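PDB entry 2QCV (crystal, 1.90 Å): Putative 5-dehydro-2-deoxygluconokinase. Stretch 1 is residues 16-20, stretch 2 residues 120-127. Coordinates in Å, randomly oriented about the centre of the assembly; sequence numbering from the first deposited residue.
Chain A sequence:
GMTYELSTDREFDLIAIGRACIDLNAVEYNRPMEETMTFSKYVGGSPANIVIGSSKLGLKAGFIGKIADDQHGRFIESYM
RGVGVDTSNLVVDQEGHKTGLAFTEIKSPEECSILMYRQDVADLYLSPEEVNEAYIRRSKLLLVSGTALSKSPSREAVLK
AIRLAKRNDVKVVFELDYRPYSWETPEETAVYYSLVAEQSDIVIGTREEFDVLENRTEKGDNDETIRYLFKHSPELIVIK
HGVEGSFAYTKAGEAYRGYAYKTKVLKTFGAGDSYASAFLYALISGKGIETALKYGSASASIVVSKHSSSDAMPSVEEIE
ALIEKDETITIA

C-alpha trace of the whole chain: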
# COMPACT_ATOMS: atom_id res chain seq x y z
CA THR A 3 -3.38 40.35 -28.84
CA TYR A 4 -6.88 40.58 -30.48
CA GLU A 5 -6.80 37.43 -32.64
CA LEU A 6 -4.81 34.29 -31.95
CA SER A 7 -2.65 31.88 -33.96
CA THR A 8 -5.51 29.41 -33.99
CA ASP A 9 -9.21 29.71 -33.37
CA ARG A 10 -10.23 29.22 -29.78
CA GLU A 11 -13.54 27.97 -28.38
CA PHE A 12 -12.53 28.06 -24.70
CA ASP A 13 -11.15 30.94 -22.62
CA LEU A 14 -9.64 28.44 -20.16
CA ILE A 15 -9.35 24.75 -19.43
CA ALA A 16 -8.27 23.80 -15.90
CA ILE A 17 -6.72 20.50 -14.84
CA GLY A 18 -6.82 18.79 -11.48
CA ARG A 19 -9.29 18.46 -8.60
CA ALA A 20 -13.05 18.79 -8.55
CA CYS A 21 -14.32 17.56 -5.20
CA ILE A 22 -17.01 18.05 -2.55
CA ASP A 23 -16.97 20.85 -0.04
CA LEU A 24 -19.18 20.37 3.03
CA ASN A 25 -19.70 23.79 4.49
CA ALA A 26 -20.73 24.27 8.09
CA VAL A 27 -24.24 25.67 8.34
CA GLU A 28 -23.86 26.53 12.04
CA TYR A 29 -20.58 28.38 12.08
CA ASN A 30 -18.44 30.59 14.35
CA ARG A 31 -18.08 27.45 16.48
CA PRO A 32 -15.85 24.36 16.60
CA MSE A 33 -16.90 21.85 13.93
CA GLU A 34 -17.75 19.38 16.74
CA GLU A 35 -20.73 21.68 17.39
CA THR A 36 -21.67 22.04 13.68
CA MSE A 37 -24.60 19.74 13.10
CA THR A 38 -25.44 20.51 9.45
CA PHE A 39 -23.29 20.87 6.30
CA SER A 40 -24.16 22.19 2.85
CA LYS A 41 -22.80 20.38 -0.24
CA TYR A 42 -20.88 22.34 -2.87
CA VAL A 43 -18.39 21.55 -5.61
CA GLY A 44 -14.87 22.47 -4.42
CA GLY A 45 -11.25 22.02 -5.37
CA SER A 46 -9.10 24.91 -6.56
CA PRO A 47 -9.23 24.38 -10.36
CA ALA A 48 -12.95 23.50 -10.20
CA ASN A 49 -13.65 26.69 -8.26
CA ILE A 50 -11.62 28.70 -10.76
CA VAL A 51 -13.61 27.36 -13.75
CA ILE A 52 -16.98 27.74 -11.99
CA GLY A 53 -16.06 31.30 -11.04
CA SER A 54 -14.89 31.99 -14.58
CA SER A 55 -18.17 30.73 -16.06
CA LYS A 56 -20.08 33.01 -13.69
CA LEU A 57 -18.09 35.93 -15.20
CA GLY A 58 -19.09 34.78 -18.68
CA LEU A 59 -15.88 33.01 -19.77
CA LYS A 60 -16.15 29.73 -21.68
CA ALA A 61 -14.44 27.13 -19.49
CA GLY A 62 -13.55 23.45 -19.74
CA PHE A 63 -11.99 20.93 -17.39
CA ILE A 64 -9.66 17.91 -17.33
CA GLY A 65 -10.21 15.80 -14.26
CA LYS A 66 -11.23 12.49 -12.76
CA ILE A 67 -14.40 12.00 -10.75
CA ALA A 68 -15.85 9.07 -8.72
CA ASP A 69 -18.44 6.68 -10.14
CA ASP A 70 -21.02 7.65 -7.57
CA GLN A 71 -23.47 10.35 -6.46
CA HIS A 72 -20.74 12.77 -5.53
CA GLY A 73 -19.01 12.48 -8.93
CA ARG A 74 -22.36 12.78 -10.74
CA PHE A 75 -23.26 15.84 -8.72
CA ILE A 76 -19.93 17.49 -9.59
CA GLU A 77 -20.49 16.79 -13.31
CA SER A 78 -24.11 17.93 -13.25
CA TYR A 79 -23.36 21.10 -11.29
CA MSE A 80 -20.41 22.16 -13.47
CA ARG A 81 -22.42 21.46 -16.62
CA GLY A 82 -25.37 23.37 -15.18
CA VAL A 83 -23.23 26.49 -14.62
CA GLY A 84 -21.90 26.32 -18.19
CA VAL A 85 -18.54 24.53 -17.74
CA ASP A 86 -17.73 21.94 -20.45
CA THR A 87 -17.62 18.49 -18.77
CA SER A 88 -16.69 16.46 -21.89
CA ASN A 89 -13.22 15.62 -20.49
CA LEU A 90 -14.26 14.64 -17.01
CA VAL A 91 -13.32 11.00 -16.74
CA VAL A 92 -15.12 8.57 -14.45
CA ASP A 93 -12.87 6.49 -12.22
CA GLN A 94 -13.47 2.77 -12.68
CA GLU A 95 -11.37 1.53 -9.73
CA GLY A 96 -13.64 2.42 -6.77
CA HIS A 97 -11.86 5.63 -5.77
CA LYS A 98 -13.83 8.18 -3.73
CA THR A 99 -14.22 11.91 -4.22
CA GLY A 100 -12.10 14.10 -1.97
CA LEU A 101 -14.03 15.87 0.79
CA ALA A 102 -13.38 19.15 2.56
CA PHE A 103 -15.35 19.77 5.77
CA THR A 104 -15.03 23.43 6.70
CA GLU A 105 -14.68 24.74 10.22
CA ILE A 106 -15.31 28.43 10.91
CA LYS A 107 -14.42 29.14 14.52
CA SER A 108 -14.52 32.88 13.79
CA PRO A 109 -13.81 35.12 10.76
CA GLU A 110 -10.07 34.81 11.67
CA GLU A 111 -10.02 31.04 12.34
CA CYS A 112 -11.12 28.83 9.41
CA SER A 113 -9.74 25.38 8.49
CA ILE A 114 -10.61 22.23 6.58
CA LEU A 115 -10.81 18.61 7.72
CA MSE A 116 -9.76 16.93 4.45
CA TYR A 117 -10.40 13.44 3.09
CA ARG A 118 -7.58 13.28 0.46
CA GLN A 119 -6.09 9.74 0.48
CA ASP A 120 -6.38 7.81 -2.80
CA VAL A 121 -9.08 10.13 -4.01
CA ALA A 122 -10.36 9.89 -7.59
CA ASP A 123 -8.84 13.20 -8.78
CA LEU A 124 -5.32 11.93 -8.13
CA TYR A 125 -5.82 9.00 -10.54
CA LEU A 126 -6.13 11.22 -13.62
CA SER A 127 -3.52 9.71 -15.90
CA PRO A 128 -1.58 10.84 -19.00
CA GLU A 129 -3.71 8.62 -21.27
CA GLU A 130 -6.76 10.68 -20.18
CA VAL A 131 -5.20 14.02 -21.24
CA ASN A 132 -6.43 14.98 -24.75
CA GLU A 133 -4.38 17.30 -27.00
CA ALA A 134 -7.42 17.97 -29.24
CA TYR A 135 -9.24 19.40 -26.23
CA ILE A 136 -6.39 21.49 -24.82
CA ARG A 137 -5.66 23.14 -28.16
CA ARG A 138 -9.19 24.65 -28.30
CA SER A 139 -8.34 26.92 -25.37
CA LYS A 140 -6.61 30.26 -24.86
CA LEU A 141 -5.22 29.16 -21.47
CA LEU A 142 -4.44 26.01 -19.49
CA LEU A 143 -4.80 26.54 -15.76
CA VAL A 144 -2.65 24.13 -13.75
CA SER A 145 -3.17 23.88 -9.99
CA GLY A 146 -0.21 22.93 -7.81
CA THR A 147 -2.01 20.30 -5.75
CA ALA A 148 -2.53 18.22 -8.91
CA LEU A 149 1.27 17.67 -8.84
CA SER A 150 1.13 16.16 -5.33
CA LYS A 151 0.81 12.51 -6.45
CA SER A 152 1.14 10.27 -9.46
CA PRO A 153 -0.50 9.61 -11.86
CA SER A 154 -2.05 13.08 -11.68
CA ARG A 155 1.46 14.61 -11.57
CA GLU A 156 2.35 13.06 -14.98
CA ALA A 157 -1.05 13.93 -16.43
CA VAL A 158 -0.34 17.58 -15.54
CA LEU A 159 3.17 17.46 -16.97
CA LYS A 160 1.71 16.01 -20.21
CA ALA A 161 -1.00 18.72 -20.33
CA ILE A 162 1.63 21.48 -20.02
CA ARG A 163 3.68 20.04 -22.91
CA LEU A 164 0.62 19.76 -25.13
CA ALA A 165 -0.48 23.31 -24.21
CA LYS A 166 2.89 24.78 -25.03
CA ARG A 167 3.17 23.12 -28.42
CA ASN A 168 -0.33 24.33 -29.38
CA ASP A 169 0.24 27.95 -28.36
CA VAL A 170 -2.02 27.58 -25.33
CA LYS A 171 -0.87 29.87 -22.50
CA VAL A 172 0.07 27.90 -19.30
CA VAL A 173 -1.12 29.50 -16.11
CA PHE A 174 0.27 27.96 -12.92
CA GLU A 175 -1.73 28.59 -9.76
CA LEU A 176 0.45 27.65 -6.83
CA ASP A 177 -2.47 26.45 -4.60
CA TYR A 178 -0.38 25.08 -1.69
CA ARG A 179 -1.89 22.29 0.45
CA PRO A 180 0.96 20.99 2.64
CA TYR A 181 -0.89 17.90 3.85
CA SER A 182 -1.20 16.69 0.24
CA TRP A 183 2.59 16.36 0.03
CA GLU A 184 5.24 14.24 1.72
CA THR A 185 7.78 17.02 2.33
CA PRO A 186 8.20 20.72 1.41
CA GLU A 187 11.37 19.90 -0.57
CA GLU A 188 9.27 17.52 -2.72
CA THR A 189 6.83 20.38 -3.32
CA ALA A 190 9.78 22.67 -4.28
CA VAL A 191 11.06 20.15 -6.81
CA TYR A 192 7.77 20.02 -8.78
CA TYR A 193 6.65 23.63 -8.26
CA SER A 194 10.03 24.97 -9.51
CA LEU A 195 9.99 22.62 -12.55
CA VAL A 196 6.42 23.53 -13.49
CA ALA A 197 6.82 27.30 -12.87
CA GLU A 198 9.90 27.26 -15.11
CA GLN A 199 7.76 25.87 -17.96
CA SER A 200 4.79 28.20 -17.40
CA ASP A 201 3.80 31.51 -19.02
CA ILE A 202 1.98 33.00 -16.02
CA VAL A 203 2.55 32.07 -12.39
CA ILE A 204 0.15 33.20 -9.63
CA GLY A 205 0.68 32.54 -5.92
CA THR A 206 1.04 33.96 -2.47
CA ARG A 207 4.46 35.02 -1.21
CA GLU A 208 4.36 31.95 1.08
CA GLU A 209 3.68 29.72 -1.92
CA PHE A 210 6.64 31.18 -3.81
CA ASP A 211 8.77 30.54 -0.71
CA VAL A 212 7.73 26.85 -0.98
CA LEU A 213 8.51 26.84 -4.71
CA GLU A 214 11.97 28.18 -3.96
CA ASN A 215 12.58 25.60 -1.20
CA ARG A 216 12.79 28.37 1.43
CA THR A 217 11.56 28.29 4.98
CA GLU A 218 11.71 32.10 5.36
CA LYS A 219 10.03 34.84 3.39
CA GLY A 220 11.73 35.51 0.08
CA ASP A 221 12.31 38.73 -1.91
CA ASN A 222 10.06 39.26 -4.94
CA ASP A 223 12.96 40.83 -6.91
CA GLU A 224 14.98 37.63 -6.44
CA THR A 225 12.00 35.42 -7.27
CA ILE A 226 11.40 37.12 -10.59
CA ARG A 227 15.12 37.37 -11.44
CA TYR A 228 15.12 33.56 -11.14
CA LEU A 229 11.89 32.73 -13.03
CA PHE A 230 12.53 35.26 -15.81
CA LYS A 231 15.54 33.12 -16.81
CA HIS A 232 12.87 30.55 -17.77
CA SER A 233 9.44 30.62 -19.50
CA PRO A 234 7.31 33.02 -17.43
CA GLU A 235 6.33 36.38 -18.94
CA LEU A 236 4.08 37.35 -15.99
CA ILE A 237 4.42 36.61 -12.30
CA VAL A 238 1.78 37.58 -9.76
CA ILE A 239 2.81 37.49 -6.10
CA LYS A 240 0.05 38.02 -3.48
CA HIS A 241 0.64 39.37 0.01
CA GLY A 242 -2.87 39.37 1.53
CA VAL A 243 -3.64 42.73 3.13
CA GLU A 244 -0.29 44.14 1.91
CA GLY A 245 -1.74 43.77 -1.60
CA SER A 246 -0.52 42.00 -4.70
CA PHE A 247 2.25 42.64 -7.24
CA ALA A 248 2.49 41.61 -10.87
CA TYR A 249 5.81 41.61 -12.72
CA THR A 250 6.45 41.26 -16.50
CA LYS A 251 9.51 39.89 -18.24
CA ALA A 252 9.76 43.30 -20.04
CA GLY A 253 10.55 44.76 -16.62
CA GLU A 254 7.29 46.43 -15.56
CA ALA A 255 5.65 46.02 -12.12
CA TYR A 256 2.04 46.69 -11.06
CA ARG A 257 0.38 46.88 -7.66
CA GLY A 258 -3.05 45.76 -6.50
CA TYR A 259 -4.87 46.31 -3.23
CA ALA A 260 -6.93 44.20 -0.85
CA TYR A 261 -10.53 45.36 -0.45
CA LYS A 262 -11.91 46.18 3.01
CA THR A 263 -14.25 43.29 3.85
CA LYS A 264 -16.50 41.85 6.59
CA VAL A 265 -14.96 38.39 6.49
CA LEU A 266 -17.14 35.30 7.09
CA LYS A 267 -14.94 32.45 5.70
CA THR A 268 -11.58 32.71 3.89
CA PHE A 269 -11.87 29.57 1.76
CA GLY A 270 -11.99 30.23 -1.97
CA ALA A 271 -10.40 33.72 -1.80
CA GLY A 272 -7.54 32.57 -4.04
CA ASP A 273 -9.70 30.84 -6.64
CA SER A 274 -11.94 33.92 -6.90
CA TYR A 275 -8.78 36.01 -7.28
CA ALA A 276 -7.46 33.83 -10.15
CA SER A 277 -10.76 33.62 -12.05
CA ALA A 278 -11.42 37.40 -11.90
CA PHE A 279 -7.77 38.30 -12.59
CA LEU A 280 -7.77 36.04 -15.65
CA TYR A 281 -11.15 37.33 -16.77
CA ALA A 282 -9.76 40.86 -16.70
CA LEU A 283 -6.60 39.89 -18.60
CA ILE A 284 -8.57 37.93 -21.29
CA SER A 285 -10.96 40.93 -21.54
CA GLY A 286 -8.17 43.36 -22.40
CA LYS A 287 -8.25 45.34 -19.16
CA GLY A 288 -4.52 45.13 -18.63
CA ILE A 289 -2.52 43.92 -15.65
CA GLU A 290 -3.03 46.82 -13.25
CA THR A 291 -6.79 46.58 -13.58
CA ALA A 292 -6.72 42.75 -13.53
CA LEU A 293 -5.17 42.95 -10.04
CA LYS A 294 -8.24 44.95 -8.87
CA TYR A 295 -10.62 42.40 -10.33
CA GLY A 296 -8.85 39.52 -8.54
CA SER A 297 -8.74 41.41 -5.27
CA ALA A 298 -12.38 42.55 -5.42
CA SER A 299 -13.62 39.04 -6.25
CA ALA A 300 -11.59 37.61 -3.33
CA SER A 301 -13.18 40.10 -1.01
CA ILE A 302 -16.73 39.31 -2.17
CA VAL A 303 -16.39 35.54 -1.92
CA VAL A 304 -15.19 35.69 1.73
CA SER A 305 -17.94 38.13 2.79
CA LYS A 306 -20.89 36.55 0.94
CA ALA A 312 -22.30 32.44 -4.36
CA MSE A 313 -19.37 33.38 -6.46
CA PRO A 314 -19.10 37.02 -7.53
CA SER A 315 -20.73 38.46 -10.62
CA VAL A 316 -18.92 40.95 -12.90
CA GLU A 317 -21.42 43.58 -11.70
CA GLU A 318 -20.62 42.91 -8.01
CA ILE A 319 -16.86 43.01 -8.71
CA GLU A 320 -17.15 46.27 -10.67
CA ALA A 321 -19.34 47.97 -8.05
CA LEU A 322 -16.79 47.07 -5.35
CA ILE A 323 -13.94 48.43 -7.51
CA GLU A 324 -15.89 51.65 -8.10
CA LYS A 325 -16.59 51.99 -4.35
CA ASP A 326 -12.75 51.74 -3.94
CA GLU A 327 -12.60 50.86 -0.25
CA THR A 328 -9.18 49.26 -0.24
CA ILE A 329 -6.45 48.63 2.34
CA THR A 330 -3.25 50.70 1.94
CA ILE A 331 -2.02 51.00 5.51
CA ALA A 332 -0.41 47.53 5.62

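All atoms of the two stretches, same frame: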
# COMPACT_ATOMS: atom_id res chain seq x y z
N ALA A 16 -9.03 24.09 -17.12
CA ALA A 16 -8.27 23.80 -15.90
C ALA A 16 -8.10 22.30 -15.75
O ALA A 16 -8.92 21.50 -16.25
CB ALA A 16 -8.94 24.37 -14.69
N ILE A 17 -7.04 21.91 -15.07
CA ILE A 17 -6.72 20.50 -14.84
C ILE A 17 -6.44 20.30 -13.36
O ILE A 17 -5.70 21.06 -12.74
CB ILE A 17 -5.52 20.00 -15.73
CG1 ILE A 17 -5.20 18.53 -15.49
CG2 ILE A 17 -4.28 20.87 -15.58
CD1 ILE A 17 -4.39 17.87 -16.64
N GLY A 18 -7.10 19.28 -12.82
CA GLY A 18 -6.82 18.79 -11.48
C GLY A 18 -8.10 18.40 -10.76
O GLY A 18 -8.89 17.63 -11.28
N ARG A 19 -8.26 18.92 -9.54
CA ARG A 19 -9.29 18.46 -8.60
C ARG A 19 -10.62 19.17 -8.72
O ARG A 19 -10.70 20.42 -8.64
CB ARG A 19 -8.81 18.66 -7.16
CG ARG A 19 -9.83 18.32 -6.09
CD ARG A 19 -9.14 18.31 -4.70
NE ARG A 19 -8.29 17.13 -4.63
CZ ARG A 19 -7.23 16.97 -3.83
NH1 ARG A 19 -6.89 17.90 -2.94
NH2 ARG A 19 -6.54 15.84 -3.92
N ALA A 20 -11.68 18.36 -8.81
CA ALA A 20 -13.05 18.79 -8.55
C ALA A 20 -13.55 17.85 -7.46
O ALA A 20 -13.53 16.61 -7.63
CB ALA A 20 -13.92 18.70 -9.78
N ASP A 120 -5.93 8.66 -1.69
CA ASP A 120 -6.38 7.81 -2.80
C ASP A 120 -7.69 8.27 -3.39
O ASP A 120 -8.52 7.47 -3.84
CB ASP A 120 -6.46 6.35 -2.39
CG ASP A 120 -5.10 5.75 -2.15
OD1 ASP A 120 -4.14 6.12 -2.88
OD2 ASP A 120 -4.97 4.94 -1.22
N VAL A 121 -7.86 9.58 -3.44
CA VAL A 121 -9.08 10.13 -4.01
C VAL A 121 -9.03 10.07 -5.54
O VAL A 121 -7.93 10.04 -6.14
CB VAL A 121 -9.41 11.55 -3.46
CG1 VAL A 121 -9.80 11.43 -2.01
CG2 VAL A 121 -8.33 12.63 -3.72
N ALA A 122 -10.22 10.03 -6.15
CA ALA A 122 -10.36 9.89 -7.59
C ALA A 122 -9.53 10.92 -8.38
O ALA A 122 -8.95 10.57 -9.40
CB ALA A 122 -11.84 9.97 -7.99
N ASP A 123 -9.50 12.18 -7.95
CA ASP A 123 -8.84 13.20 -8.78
C ASP A 123 -7.35 12.96 -8.99
O ASP A 123 -6.79 13.44 -9.97
CB ASP A 123 -9.12 14.60 -8.30
CG ASP A 123 -8.51 14.90 -6.94
OD1 ASP A 123 -7.31 15.15 -6.86
OD2 ASP A 123 -9.28 14.99 -5.97
N LEU A 124 -6.74 12.22 -8.07
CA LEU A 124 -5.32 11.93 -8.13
C LEU A 124 -4.99 10.80 -9.09
O LEU A 124 -3.83 10.62 -9.41
CB LEU A 124 -4.78 11.61 -6.72
CG LEU A 124 -4.83 12.76 -5.70
CD1 LEU A 124 -4.37 12.24 -4.31
CD2 LEU A 124 -4.02 13.92 -6.18
N TYR A 125 -6.00 10.08 -9.58
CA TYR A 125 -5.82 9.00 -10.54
C TYR A 125 -6.01 9.42 -12.00
O TYR A 125 -5.99 8.57 -12.87
CB TYR A 125 -6.74 7.82 -10.17
CG TYR A 125 -6.18 7.15 -8.96
CD1 TYR A 125 -5.17 6.21 -9.10
CD2 TYR A 125 -6.56 7.52 -7.67
CE1 TYR A 125 -4.58 5.62 -8.03
CE2 TYR A 125 -5.97 6.91 -6.55
CZ TYR A 125 -4.98 5.97 -6.75
OH TYR A 125 -4.38 5.33 -5.70
N LEU A 126 -6.19 10.71 -12.26
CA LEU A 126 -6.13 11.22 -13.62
C LEU A 126 -4.75 10.84 -14.16
O LEU A 126 -3.73 11.00 -13.46
CB LEU A 126 -6.30 12.75 -13.65
CG LEU A 126 -6.23 13.45 -15.00
CD1 LEU A 126 -7.50 13.08 -15.85
CD2 LEU A 126 -6.03 14.99 -14.81
N SER A 127 -4.73 10.29 -15.34
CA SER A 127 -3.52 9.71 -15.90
C SER A 127 -3.20 10.36 -17.24
O SER A 127 -4.08 10.93 -17.88
CB SER A 127 -3.71 8.20 -16.06
OG SER A 127 -4.55 7.95 -17.18
O HOH W 1 -8.32 14.95 -11.64

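The contact between residues 16-20 and 120-127 brings together segments more than one hundred residues apart in sequence and buries 266 Å² in total, both sides summed. It is small and unevenly built, with an apolar contact at I17, a water-mediated link at G18 and a salt bridge at R19. Most of the covered area belongs to R19 and D123, whose CA atoms, 5.3 Å apart, mark the register of the two stretches.

A16, in the strand that enters from earlier in the chain, lies out of reach of the second stretch. The contact begins at I17. Its CA-to-CB bond points sideways, but with chi1 and chi2 both t the side chain extends so that its end comes nearer, and CG1 of I17 packs at 3.7 Å from CD2 of L126. L126 points toward the first stretch and gives up 44 Å² to it, more than any other residue of its stretch except D123. Both residues are buried, so the pair makes an apolar contact shielded from solvent.

G18 contributes through its backbone. Its phi/psi of 141/-129 would jam a CB against the carbonyl O of I17, which by itself calls for glycine; the neighbouring stretch does not impose this, since a CB here would point away and find none of its atoms within 5.5 Å. The carbonyl is the useful group. Water 1 lies 2.8 Å from O of G18 and 2.7 Å from O of D123, placed to bridge the two main chains. Because other acceptors also lie within its reach, its two protons cannot serve all of them at once.

R19 makes the principal polar interaction. Its CB also points sideways, and the chain runs out through t, t and m torsions to bring the guanidinium up to D123, which points toward it with chi1 p. NE of R19 donates to OD2 of D123 at 2.7 Å with an N-H...O angle of 163°, a short and nearly linear hydrogen bond within the salt bridge. The second bond, from NH2 of R19 to OD1 of D123 at 3.1 Å, is weak, its angle being only 133°. The carboxylate thus takes both bonds from the NE/NH2 side, with OD2 at the edge of the guanidinium and near its plane, but the pairing is asymmetric. Apolar groups flank the same nitrogen: NH2 of R19 lies 3.7 Å from CG2 of V121 and 3.9 Å from CD2 of L124, both obliquely placed.

D123 sits in the middle of the 3-10 segment 122-124. The turn around it is held by backbone hydrogen bonds from N of L124 to O of V121 (3.1 Å) and from N of Y125 to O of A122 (3.0 Å), while OH of Y125 donates to OD1 of D120 at 2.9 Å. Beyond R19 the contact fades: CB of A20 stays 6.5 Å from CB of D123, its nearest approach to the second stretch.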